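Local coordinates for protein scabin (PDB 5TLB) that probably transfers ADP-ribose from NAD+ to its target, as a putative ADP-ribosyltransferase of the plant pathogen Streptomyces scabiei, at residues A[89-94]-A[114-119]. Sequence-based numbering, arbitrary orientation.
With NAI (1,4-dihydronicotinamide adenine dinucleotide), chain B.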
loop_
_atom_site.group_PDB
_atom_site.type_symbol
_atom_site.label_atom_id
_atom_site.label_comp_id
_atom_site.label_asym_id
_atom_site.label_seq_id
_atom_site.Cartn_x
_atom_site.Cartn_y
_atom_site.Cartn_z
ATOM N N GLN A 89 2.786 -6.141 -13.190
ATOM C CA GLN A 89 1.627 -5.261 -13.300
ATOM C C GLN A 89 1.599 -4.143 -12.269
ATOM O O GLN A 89 0.777 -3.230 -12.398
ATOM C CB GLN A 89 0.333 -6.071 -13.149
ATOM C CG GLN A 89 0.218 -7.241 -14.094
ATOM C CD GLN A 89 -0.849 -8.214 -13.664
ATOM O OE1 GLN A 89 -1.626 -7.944 -12.741
ATOM N NE2 GLN A 89 -0.882 -9.363 -14.311
ATOM N N GLY A 90 2.437 -4.202 -11.249
ATOM C CA GLY A 90 2.222 -3.357 -10.091
ATOM C C GLY A 90 0.978 -3.807 -9.322
ATOM O O GLY A 90 0.454 -4.909 -9.503
ATOM N N PHE A 91 0.515 -2.923 -8.441
ATOM C CA PHE A 91 -0.701 -3.147 -7.659
ATOM C C PHE A 91 -1.825 -2.328 -8.281
ATOM O O PHE A 91 -1.927 -1.121 -8.059
ATOM C CB PHE A 91 -0.507 -2.776 -6.194
ATOM C CG PHE A 91 0.313 -3.767 -5.417
ATOM C CD1 PHE A 91 1.551 -3.406 -4.909
ATOM C CD2 PHE A 91 -0.153 -5.058 -5.200
ATOM C CE1 PHE A 91 2.312 -4.297 -4.215
ATOM C CE2 PHE A 91 0.599 -5.968 -4.497
ATOM C CZ PHE A 91 1.843 -5.586 -3.990
ATOM N N LEU A 92 -2.678 -2.998 -9.051
ATOM C CA LEU A 92 -3.835 -2.352 -9.653
ATOM C C LEU A 92 -5.031 -2.402 -8.702
ATOM O O LEU A 92 -5.248 -3.418 -8.033
ATOM C CB LEU A 92 -4.206 -3.032 -10.975
ATOM C CG LEU A 92 -3.307 -2.666 -12.163
ATOM C CD1 LEU A 92 -3.522 -3.602 -13.339
ATOM C CD2 LEU A 92 -3.565 -1.231 -12.590
ATOM N N PRO A 93 -5.819 -1.333 -8.620
ATOM C CA PRO A 93 -7.037 -1.369 -7.807
ATOM C C PRO A 93 -8.154 -2.123 -8.513
ATOM O O PRO A 93 -8.185 -2.246 -9.739
ATOM C CB PRO A 93 -7.393 0.110 -7.650
ATOM C CG PRO A 93 -6.920 0.710 -8.947
ATOM C CD PRO A 93 -5.667 -0.041 -9.316
ATOM N N LYS A 94 -9.101 -2.606 -7.707
ATOM C CA LYS A 94 -10.136 -3.490 -8.235
ATOM C C LYS A 94 -11.191 -2.745 -9.050
ATOM O O LYS A 94 -11.734 -3.312 -10.004
ATOM C CB LYS A 94 -10.785 -4.265 -7.087
ATOM C CG LYS A 94 -9.883 -5.359 -6.570
ATOM C CD LYS A 94 -10.578 -6.282 -5.600
ATOM C CE LYS A 94 -9.709 -7.502 -5.340
ATOM N NZ LYS A 94 -10.190 -8.324 -4.202
ATOM N N PRO A 114 -11.288 1.930 -5.497
ATOM C CA PRO A 114 -10.152 2.483 -6.241
ATOM C C PRO A 114 -8.827 2.403 -5.503
ATOM O O PRO A 114 -7.811 2.864 -6.041
ATOM C CB PRO A 114 -10.571 3.944 -6.437
ATOM C CG PRO A 114 -11.333 4.257 -5.207
ATOM C CD PRO A 114 -12.131 2.999 -4.927
ATOM N N TYR A 115 -8.816 1.848 -4.291
ATOM C CA TYR A 115 -7.652 1.877 -3.415
ATOM C C TYR A 115 -6.917 0.545 -3.407
ATOM O O TYR A 115 -7.523 -0.528 -3.485
ATOM C CB TYR A 115 -8.063 2.210 -1.979
ATOM C CG TYR A 115 -8.876 3.470 -1.852
ATOM C CD1 TYR A 115 -8.304 4.714 -2.057
ATOM C CD2 TYR A 115 -10.212 3.416 -1.491
ATOM C CE1 TYR A 115 -9.055 5.880 -1.943
ATOM C CE2 TYR A 115 -10.969 4.567 -1.367
ATOM C CZ TYR A 115 -10.389 5.798 -1.602
ATOM O OH TYR A 115 -11.145 6.943 -1.474
ATOM N N VAL A 116 -5.597 0.629 -3.276
ATOM C CA VAL A 116 -4.774 -0.502 -2.870
ATOM C C VAL A 116 -4.286 -0.224 -1.458
ATOM O O VAL A 116 -3.674 0.818 -1.193
ATOM C CB VAL A 116 -3.605 -0.741 -3.831
ATOM C CG1 VAL A 116 -2.670 -1.805 -3.266
ATOM C CG2 VAL A 116 -4.134 -1.159 -5.194
ATOM N N SER A 117 -4.556 -1.162 -0.558
ATOM C CA SER A 117 -4.212 -1.012 0.850
ATOM C C SER A 117 -2.772 -1.416 1.113
ATOM O O SER A 117 -2.284 -2.415 0.575
ATOM C CB SER A 117 -5.143 -1.860 1.718
ATOM O OG SER A 117 -6.437 -1.287 1.760
ATOM N N THR A 118 -2.100 -0.622 1.955
ATOM C CA THR A 118 -0.762 -0.898 2.459
ATOM C C THR A 118 -0.764 -0.512 3.927
ATOM O O THR A 118 -1.726 0.083 4.431
ATOM C CB THR A 118 0.320 -0.105 1.710
ATOM O OG1 THR A 118 0.199 1.277 2.054
ATOM C CG2 THR A 118 0.176 -0.280 0.200
ATOM N N THR A 119 0.321 -0.838 4.613
ATOM C CA THR A 119 0.438 -0.559 6.036
ATOM C C THR A 119 1.830 -0.028 6.357
ATOM O O THR A 119 2.822 -0.391 5.719
ATOM C CB THR A 119 0.141 -1.816 6.862
ATOM O OG1 THR A 119 0.292 -1.527 8.258
ATOM C CG2 THR A 119 1.064 -2.969 6.481
HETATM P PA NAI B . -7.669 -6.598 -1.622
HETATM O O1A NAI B . -9.001 -6.932 -2.233
HETATM O O2A NAI B . -6.766 -5.479 -2.044
HETATM O O5B NAI B . -6.715 -7.997 -2.024
HETATM C C5B NAI B . -7.397 -9.151 -1.674
HETATM C C4B NAI B . -6.877 -10.246 -2.590
HETATM O O4B NAI B . -7.465 -10.025 -3.859
HETATM C C3B NAI B . -5.322 -10.094 -2.801
HETATM O O3B NAI B . -4.662 -10.850 -1.816
HETATM C C2B NAI B . -5.167 -10.698 -4.186
HETATM O O2B NAI B . -5.213 -12.109 -4.172
HETATM C C1B NAI B . -6.496 -10.219 -4.887
HETATM N N9A NAI B . -6.368 -8.929 -5.605
HETATM C C8A NAI B . -6.151 -7.625 -5.105
HETATM N N7A NAI B . -6.130 -6.697 -6.094
HETATM C C5A NAI B . -6.367 -7.432 -7.277
HETATM C C6A NAI B . -6.468 -7.044 -8.642
HETATM N N6A NAI B . -6.336 -5.747 -9.024
HETATM N N1A NAI B . -6.701 -7.981 -9.608
HETATM C C2A NAI B . -6.830 -9.270 -9.171
HETATM N N3A NAI B . -6.763 -9.785 -7.927
HETATM C C4A NAI B . -6.522 -8.812 -6.986
HETATM O O3 NAI B . -8.053 -6.672 -0.061
HETATM P PN NAI B . -6.770 -6.676 0.933
HETATM O O1N NAI B . -5.671 -5.704 0.660
HETATM O O2N NAI B . -6.660 -8.164 1.174
HETATM O O5D NAI B . -7.353 -6.234 2.479
HETATM C C5D NAI B . -8.087 -5.077 2.357
HETATM C C4D NAI B . -8.706 -4.834 3.707
HETATM O O4D NAI B . -7.635 -4.927 4.668
HETATM C C3D NAI B . -9.279 -3.404 3.732
HETATM O O3D NAI B . -10.376 -3.394 4.601
HETATM C C2D NAI B . -8.100 -2.582 4.263
HETATM O O2D NAI B . -8.515 -1.595 5.146
HETATM C C1D NAI B . -7.259 -3.643 5.102
HETATM N N1N NAI B . -5.779 -3.463 4.908
HETATM C C2N NAI B . -5.019 -4.335 4.105
HETATM C C3N NAI B . -3.635 -4.249 4.129
HETATM C C7N NAI B . -2.811 -5.303 3.523
HETATM O O7N NAI B . -1.608 -5.491 3.845
HETATM N N7N NAI B . -3.382 -6.103 2.533
HETATM C C4N NAI B . -2.921 -3.117 4.783
HETATM C C5N NAI B . -3.801 -2.374 5.712
HETATM C C6N NAI B . -5.138 -2.412 5.587
HETATM O O HOH W 1 -8.082 -2.621 -4.906
#
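Val116 meets Phe91 and Pro93 in a buried apolar contact between the loop after helix 83-89 and strand 115-119, an outermost strand of the three-stranded sheet. Its two methyls divide the work. CG1, anti to the backbone N (chi1 172°), lies 3.8 Å from Phe91 CB. CG2 sits 3.6 Å from Phe91 O, beside Pro93 N and, more loosely, Pro93 CB. The Phe91 and Val116 side chains cross at about a right angle. The Phe91 ring packs edge-to-face with Tyr135. Pro93 CB makes a van der Waals contact with Pro114 O at 3.2 Å.

One water bridges the segments: it accepts from Lys94 N at 3.0 Å and donates to Tyr115 O at 2.6 Å.

Both segments line the NADH site. Leu92 O accepts a bent hydrogen bond (143°) from adenine N6A at 2.8 Å. Lys94 NZ donates to phosphate O1A at 2.7 Å and to ribose O4B. Ser117 CB is 3.4 Å from dihydronicotinamide C2N; its OG hydrogen-bonds with Glu160 and Tyr106 OH. Ser117-Thr118-Thr119 resembles the family's STS motif, and Glu160, on the neighbouring strand, probably matches its glutamate. With no direct hydrogen bond between segments, apolar packing and one water hold loop to strand, consistent with setting the adenine grip relative to the nicotinamide end.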